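Local atomic coordinates of probable glutathione S-transferase (Bordetella bronchiseptica RB50, PDB entry 3H1N), a protein that probably acts as a dimeric glutathione S-transferase, conjugating the thiol of glutathione to electrophilic compounds. Residues B[69-80]-B[83-94]. Sequence-based numbering, arbitrary orientation.
Sequences TPPFAPPYLVAD and TIAQTANILLFL
L77 turns CG anti to its backbone N (chi1 -168°), and I90 sets CG2 anti to its own (CG1 at chi1 -64°). These torsions carry the end of L77 to the helix side, where L77 CD2 lies 3.9 Å from I90 CG2; L77 CB touches the same methyl. The other branch of I90 ends in CD1, which lies 3.6 Å from P75 O and also touches Y76 CA. Helix 87-94 packs on strand 76-79 through I90, F93 and L94, with the axes 8.8 Å apart. Further along, F93 CE2 packs on A79 CB, and D80 OD1 lies 3.6 Å from F93 CZ, at the ring edge and near its plane.

The strands are antiparallel, and L77 and I84 form a hydrogen-bonded pair. L77 N to I84 O and I84 N to L77 O are both 2.8 Å. On the other sheet face, A85 CB rests 3.6 Å from P71 CB, and T83 CG2 lies 3.8 Å from Y76 CD2, oblique to the ring. P71 CG sits above one face of that ring, toward its rim.

The peptide bond before P75 is cis, the cis-proline of the thioredoxin-like fold of glutathione S-transferases. One water donates to A73 O and P75 O and accepts from Q86 N, tying this turn to the N-cap residue of the helix. Another water bridges T69 O and T83 O.

Y76 OH is hydrogen-bonded to D62, and Q86 NE2 to D120 of the second subunit. Strand 76-79 lies between strand 22-25 and edge strand 82-85. Helix 59-65 packs on P71 and Y76 through M63, while the helix starting at T87 lies on the opposite face and packs against helix 105-127.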
ATOM      1  N   THR B  69       7.528 -17.853   2.827  1.00 17.93           N
ATOM      2  CA  THR B  69       6.865 -16.556   2.609  1.00 16.11           C
ATOM      3  C   THR B  69       7.912 -15.505   2.205  1.00 14.72           C
ATOM      4  O   THR B  69       8.319 -14.659   3.017  1.00 14.32           O
ATOM      5  CB  THR B  69       6.071 -16.080   3.844  1.00 15.93           C
ATOM      6  OG1 THR B  69       6.939 -16.046   4.978  1.00 15.78           O
ATOM      7  CG2 THR B  69       4.893 -17.015   4.157  1.00 16.68           C
ATOM      8  N   PRO B  70       8.374 -15.566   0.943  1.00 13.74           N
ATOM      9  CA  PRO B  70       9.432 -14.647   0.508  1.00 12.81           C
ATOM     10  C   PRO B  70       8.962 -13.199   0.457  1.00 11.88           C
ATOM     11  O   PRO B  70       7.846 -12.949  -0.016  1.00 11.95           O
ATOM     12  CB  PRO B  70       9.752 -15.129  -0.907  1.00 13.08           C
ATOM     13  CG  PRO B  70       8.509 -15.832  -1.363  1.00 13.13           C
ATOM     14  CD  PRO B  70       7.939 -16.464  -0.145  1.00 13.01           C
ATOM     15  N   PRO B  71       9.804 -12.254   0.935  1.00 10.50           N
ATOM     16  CA  PRO B  71       9.557 -10.841   0.732  1.00 10.22           C
ATOM     17  C   PRO B  71       9.792 -10.468  -0.714  1.00  9.22           C
ATOM     18  O   PRO B  71      10.700 -11.012  -1.345  1.00  8.65           O
ATOM     19  CB  PRO B  71      10.620 -10.147   1.597  1.00 10.49           C
ATOM     20  CG  PRO B  71      11.440 -11.214   2.220  1.00 11.42           C
ATOM     21  CD  PRO B  71      11.101 -12.513   1.578  1.00 10.48           C
ATOM     22  N   PHE B  72       8.988  -9.547  -1.233  1.00  9.09           N
ATOM     23  CA  PHE B  72       9.254  -8.973  -2.557  1.00  9.62           C
ATOM     24  C   PHE B  72      10.494  -8.072  -2.496  1.00  9.27           C
ATOM     25  O   PHE B  72      11.337  -8.074  -3.402  1.00  8.55           O
ATOM     26  CB  PHE B  72       8.050  -8.170  -3.045  1.00  9.96           C
ATOM     27  CG  PHE B  72       8.216  -7.594  -4.431  1.00 11.37           C
ATOM     28  CD1 PHE B  72       8.197  -8.423  -5.553  1.00 12.75           C
ATOM     29  CD2 PHE B  72       8.358  -6.225  -4.614  1.00 13.35           C
ATOM     30  CE1 PHE B  72       8.337  -7.897  -6.849  1.00 13.06           C
ATOM     31  CE2 PHE B  72       8.502  -5.689  -5.916  1.00 14.21           C
ATOM     32  CZ  PHE B  72       8.472  -6.543  -7.030  1.00 13.37           C
ATOM     33  N   ALA B  73      10.595  -7.323  -1.412  1.00  9.79           N
ATOM     34  CA  ALA B  73      11.679  -6.362  -1.227  1.00 10.01           C
ATOM     35  C   ALA B  73      11.760  -6.028   0.244  1.00 10.43           C
ATOM     36  O   ALA B  73      10.815  -6.290   0.983  1.00 11.14           O
ATOM     37  CB  ALA B  73      11.407  -5.090  -2.026  1.00 10.48           C
ATOM     38  N   PRO B  74      12.891  -5.441   0.677  1.00 10.75           N
ATOM     39  CA  PRO B  74      13.008  -4.905   2.032  1.00 10.53           C
ATOM     40  C   PRO B  74      12.064  -3.720   2.216  1.00 10.80           C
ATOM     41  O   PRO B  74      11.755  -3.034   1.245  1.00 10.50           O
ATOM     42  CB  PRO B  74      14.461  -4.424   2.096  1.00 10.44           C
ATOM     43  CG  PRO B  74      15.185  -5.205   1.075  1.00 10.32           C
ATOM     44  CD  PRO B  74      14.179  -5.365  -0.048  1.00 10.70           C
ATOM     45  N   PRO B  75      11.625  -3.450   3.459  1.00 11.14           N
ATOM     46  CA  PRO B  75      11.987  -4.150   4.698  1.00 10.91           C
ATOM     47  C   PRO B  75      11.218  -5.446   4.922  1.00 10.50           C
ATOM     48  O   PRO B  75      10.112  -5.620   4.405  1.00 10.58           O
ATOM     49  CB  PRO B  75      11.610  -3.151   5.781  1.00 10.89           C
ATOM     50  CG  PRO B  75      10.409  -2.408   5.187  1.00 10.98           C
ATOM     51  CD  PRO B  75      10.746  -2.286   3.714  1.00 11.38           C
ATOM     52  N   TYR B  76      11.828  -6.350   5.680  1.00 10.10           N
ATOM     53  CA  TYR B  76      11.130  -7.510   6.213  1.00  9.61           C
ATOM     54  C   TYR B  76      11.577  -7.778   7.652  1.00  9.61           C
ATOM     55  O   TYR B  76      12.657  -7.336   8.096  1.00 10.03           O
ATOM     56  CB  TYR B  76      11.234  -8.744   5.290  1.00  9.25           C
ATOM     57  CG  TYR B  76      12.646  -9.241   5.049  1.00  9.15           C
ATOM     58  CD1 TYR B  76      13.445  -8.670   4.054  1.00  9.90           C
ATOM     59  CD2 TYR B  76      13.170 -10.288   5.799  1.00  8.42           C
ATOM     60  CE1 TYR B  76      14.759  -9.128   3.821  1.00 11.26           C
ATOM     61  CE2 TYR B  76      14.474 -10.757   5.584  1.00 11.65           C
ATOM     62  CZ  TYR B  76      15.265 -10.166   4.591  1.00 11.24           C
ATOM     63  OH  TYR B  76      16.555 -10.607   4.388  1.00 11.11           O
ATOM     64  N   LEU B  77      10.700  -8.397   8.399  1.00  9.21           N
ATOM     65  CA  LEU B  77      10.865  -8.677   9.795  1.00  9.64           C
ATOM     66  C   LEU B  77      10.725 -10.167  10.024  1.00  9.08           C
ATOM     67  O   LEU B  77       9.767 -10.760   9.667  1.00  8.73           O
ATOM     68  CB  LEU B  77       9.822  -7.927  10.623  1.00 10.37           C
ATOM     69  CG  LEU B  77      10.019  -7.897  12.130  1.00 13.20           C
ATOM     70  CD1 LEU B  77      11.044  -6.952  12.517  1.00 17.29           C
ATOM     71  CD2 LEU B  77       8.803  -7.707  12.893  1.00 16.76           C
ATOM     72  N   VAL B  78      11.735 -10.737  10.608  1.00  9.44           N
ATOM     73  CA  VAL B  78      11.699 -12.138  11.009  1.00  9.86           C
ATOM     74  C   VAL B  78      11.389 -12.177  12.508  1.00 10.20           C
ATOM     75  O   VAL B  78      12.188 -11.732  13.337  1.00  9.98           O
ATOM     76  CB  VAL B  78      13.014 -12.875  10.670  1.00 10.26           C
ATOM     77  CG1 VAL B  78      12.837 -14.383  10.841  1.00  9.96           C
ATOM     78  CG2 VAL B  78      13.430 -12.568   9.215  1.00 10.38           C
ATOM     79  N   ALA B  79      10.196 -12.674  12.824  1.00 10.23           N
ATOM     80  CA  ALA B  79       9.616 -12.578  14.167  1.00 10.73           C
ATOM     81  C   ALA B  79       8.763 -13.801  14.399  1.00 11.16           C
ATOM     82  O   ALA B  79       7.917 -14.126  13.563  1.00 10.79           O
ATOM     83  CB  ALA B  79       8.744 -11.332  14.276  1.00 10.02           C
ATOM     84  N   ASP B  80       8.986 -14.486  15.521  1.00 12.14           N
ATOM     85  CA  ASP B  80       8.058 -15.519  15.982  1.00 13.12           C
ATOM     86  C   ASP B  80       7.772 -16.552  14.884  1.00 13.55           C
ATOM     87  O   ASP B  80       6.617 -16.960  14.679  1.00 14.48           O
ATOM     88  CB  ASP B  80       6.750 -14.850  16.451  1.00 13.53           C
ATOM     89  CG  ASP B  80       6.935 -13.993  17.700  1.00 14.41           C
ATOM     90  OD1 ASP B  80       6.265 -12.938  17.821  1.00 16.15           O
ATOM     91  OD2 ASP B  80       7.753 -14.373  18.561  1.00 17.08           O
ATOM     92  N   THR B  83       8.315 -14.658   8.447  1.00  9.74           N
ATOM     93  CA  THR B  83       9.011 -13.623   7.702  1.00  9.29           C
ATOM     94  C   THR B  83       7.958 -12.689   7.142  1.00  8.74           C
ATOM     95  O   THR B  83       7.196 -13.064   6.269  1.00  8.43           O
ATOM     96  CB  THR B  83       9.857 -14.223   6.560  1.00  9.45           C
ATOM     97  OG1 THR B  83      10.734 -15.212   7.108  1.00 10.53           O
ATOM     98  CG2 THR B  83      10.683 -13.115   5.863  1.00  9.66           C
ATOM     99  N   ILE B  84       7.912 -11.469   7.651  1.00  7.64           N
ATOM    100  CA  ILE B  84       6.825 -10.550   7.353  1.00  8.02           C
ATOM    101  C   ILE B  84       7.374  -9.377   6.546  1.00  8.42           C
ATOM    102  O   ILE B  84       8.287  -8.678   7.005  1.00  8.69           O
ATOM    103  CB  ILE B  84       6.148 -10.022   8.670  1.00  8.44           C
ATOM    104  CG1 ILE B  84       5.672 -11.189   9.551  1.00  9.03           C
ATOM    105  CG2 ILE B  84       4.985  -9.042   8.355  1.00  8.67           C
ATOM    106  CD1 ILE B  84       5.350 -10.791  11.008  1.00  9.54           C
ATOM    107  N   ALA B  85       6.816  -9.155   5.360  1.00  8.62           N
ATOM    108  CA  ALA B  85       7.248  -8.038   4.511  1.00  9.71           C
ATOM    109  C   ALA B  85       6.099  -7.074   4.211  1.00  9.97           C
ATOM    110  O   ALA B  85       4.947  -7.367   4.535  1.00 10.59           O
ATOM    111  CB  ALA B  85       7.875  -8.571   3.213  1.00  8.98           C
ATOM    112  N   GLN B  86       6.427  -5.965   3.539  1.00 10.19           N
ATOM    113  CA  GLN B  86       5.555  -4.787   3.365  1.00 10.73           C
ATOM    114  C   GLN B  86       5.456  -3.988   4.673  1.00 10.59           C
ATOM    115  O   GLN B  86       4.988  -4.502   5.705  1.00 10.01           O
ATOM    116  CB  GLN B  86       4.170  -5.143   2.793  1.00 10.86           C
ATOM    117  CG  GLN B  86       4.166  -5.620   1.312  1.00 12.69           C
ATOM    118  CD  GLN B  86       4.207  -4.445   0.319  1.00 13.64           C
ATOM    119  OE1 GLN B  86       4.218  -3.292   0.723  1.00 14.13           O
ATOM    120  NE2 GLN B  86       4.216  -4.746  -0.974  1.00 11.66           N
ATOM    121  N   THR B  87       5.921  -2.739   4.622  1.00 10.74           N
ATOM    122  CA  THR B  87       5.990  -1.881   5.801  1.00 11.43           C
ATOM    123  C   THR B  87       4.678  -1.850   6.591  1.00 11.41           C
ATOM    124  O   THR B  87       4.693  -2.059   7.805  1.00 10.97           O
ATOM    125  CB  THR B  87       6.445  -0.438   5.442  1.00 11.58           C
ATOM    126  OG1 THR B  87       7.691  -0.503   4.740  1.00 12.82           O
ATOM    127  CG2 THR B  87       6.616   0.416   6.708  1.00 12.61           C
ATOM    128  N   ALA B  88       3.562  -1.610   5.904  1.00 11.34           N
ATOM    129  CA  ALA B  88       2.238  -1.566   6.547  1.00 11.22           C
ATOM    130  C   ALA B  88       1.836  -2.904   7.200  1.00 10.82           C
ATOM    131  O   ALA B  88       1.149  -2.919   8.232  1.00 10.85           O
ATOM    132  CB  ALA B  88       1.173  -1.133   5.533  1.00 11.35           C
ATOM    133  N   ASN B  89       2.230  -4.008   6.562  1.00 10.66           N
ATOM    134  CA  ASN B  89       1.971  -5.375   7.055  1.00 10.31           C
ATOM    135  C   ASN B  89       2.805  -5.678   8.313  1.00 10.30           C
ATOM    136  O   ASN B  89       2.274  -6.184   9.300  1.00 11.10           O
ATOM    137  CB  ASN B  89       2.279  -6.379   5.942  1.00 10.27           C
ATOM    138  CG  ASN B  89       1.711  -7.779   6.205  1.00  9.74           C
ATOM    139  OD1 ASN B  89       0.588  -7.952   6.677  1.00  7.41           O
ATOM    140  ND2 ASN B  89       2.500  -8.783   5.869  1.00 10.87           N
ATOM    141  N   ILE B  90       4.095  -5.350   8.284  1.00  9.42           N
ATOM    142  CA  ILE B  90       4.948  -5.488   9.470  1.00  9.18           C
ATOM    143  C   ILE B  90       4.299  -4.738  10.631  1.00  8.75           C
ATOM    144  O   ILE B  90       4.126  -5.295  11.714  1.00  8.65           O
ATOM    145  CB  ILE B  90       6.401  -5.015   9.205  1.00  9.52           C
ATOM    146  CG1 ILE B  90       7.064  -5.913   8.136  1.00  9.23           C
ATOM    147  CG2 ILE B  90       7.220  -5.002  10.506  1.00  9.60           C
ATOM    148  CD1 ILE B  90       8.328  -5.297   7.522  1.00 10.73           C
ATOM    149  N   LEU B  91       3.873  -3.503  10.377  1.00  8.22           N
ATOM    150  CA  LEU B  91       3.328  -2.656  11.444  1.00  8.02           C
ATOM    151  C   LEU B  91       1.984  -3.172  11.951  1.00  7.49           C
ATOM    152  O   LEU B  91       1.744  -3.144  13.153  1.00  8.63           O
ATOM    153  CB  LEU B  91       3.226  -1.196  10.991  1.00  8.08           C
ATOM    154  CG  LEU B  91       4.542  -0.427  10.832  1.00  9.08           C
ATOM    155  CD1 LEU B  91       4.336   0.891  10.061  1.00  9.85           C
ATOM    156  CD2 LEU B  91       5.182  -0.175  12.197  1.00  7.33           C
ATOM    157  N   LEU B  92       1.129  -3.654  11.041  1.00  7.41           N
ATOM    158  CA  LEU B  92      -0.114  -4.344  11.408  1.00  7.44           C
ATOM    159  C   LEU B  92       0.106  -5.464  12.462  1.00  7.48           C
ATOM    160  O   LEU B  92      -0.680  -5.605  13.413  1.00  6.94           O
ATOM    161  CB  LEU B  92      -0.796  -4.938  10.161  1.00  7.38           C
ATOM    162  CG  LEU B  92      -2.163  -5.597  10.368  1.00  8.65           C
ATOM    163  CD1 LEU B  92      -3.244  -4.559  10.649  1.00 10.50           C
ATOM    164  CD2 LEU B  92      -2.543  -6.490   9.152  1.00  7.59           C
ATOM    165  N   PHE B  93       1.151  -6.266  12.269  1.00  7.68           N
ATOM    166  CA  PHE B  93       1.497  -7.314  13.223  1.00  8.23           C
ATOM    167  C   PHE B  93       1.867  -6.709  14.576  1.00  8.69           C
ATOM    168  O   PHE B  93       1.383  -7.162  15.615  1.00  8.45           O
ATOM    169  CB  PHE B  93       2.629  -8.222  12.694  1.00  8.46           C
ATOM    170  CG  PHE B  93       3.247  -9.081  13.760  1.00  9.34           C
ATOM    171  CD1 PHE B  93       2.527 -10.143  14.320  1.00 10.37           C
ATOM    172  CD2 PHE B  93       4.520  -8.794  14.244  1.00 12.05           C
ATOM    173  CE1 PHE B  93       3.085 -10.932  15.336  1.00 11.96           C
ATOM    174  CE2 PHE B  93       5.096  -9.575  15.280  1.00 11.92           C
ATOM    175  CZ  PHE B  93       4.378 -10.643  15.816  1.00 11.24           C
ATOM    176  N   LEU B  94       2.716  -5.683  14.556  1.00  8.72           N
ATOM    177  CA  LEU B  94       3.155  -5.049  15.805  1.00  9.02           C
ATOM    178  C   LEU B  94       2.001  -4.397  16.547  1.00  9.56           C
ATOM    179  O   LEU B  94       1.959  -4.408  17.789  1.00  9.67           O
ATOM    180  CB  LEU B  94       4.265  -4.027  15.544  1.00  8.52           C
ATOM    181  CG  LEU B  94       5.501  -4.607  14.848  1.00 10.08           C
ATOM    182  CD1 LEU B  94       6.556  -3.532  14.578  1.00 11.59           C
ATOM    183  CD2 LEU B  94       6.096  -5.778  15.660  1.00 10.36           C
TER
HETATM  184  O   HOH W   1       8.099 -12.012   3.676  1.00  8.43           O
HETATM  185  O   HOH W   2       5.684 -16.086   7.537  1.00 20.22           O
HETATM  186  O   HOH W   3       8.685  -4.953   2.268  1.00 13.91           O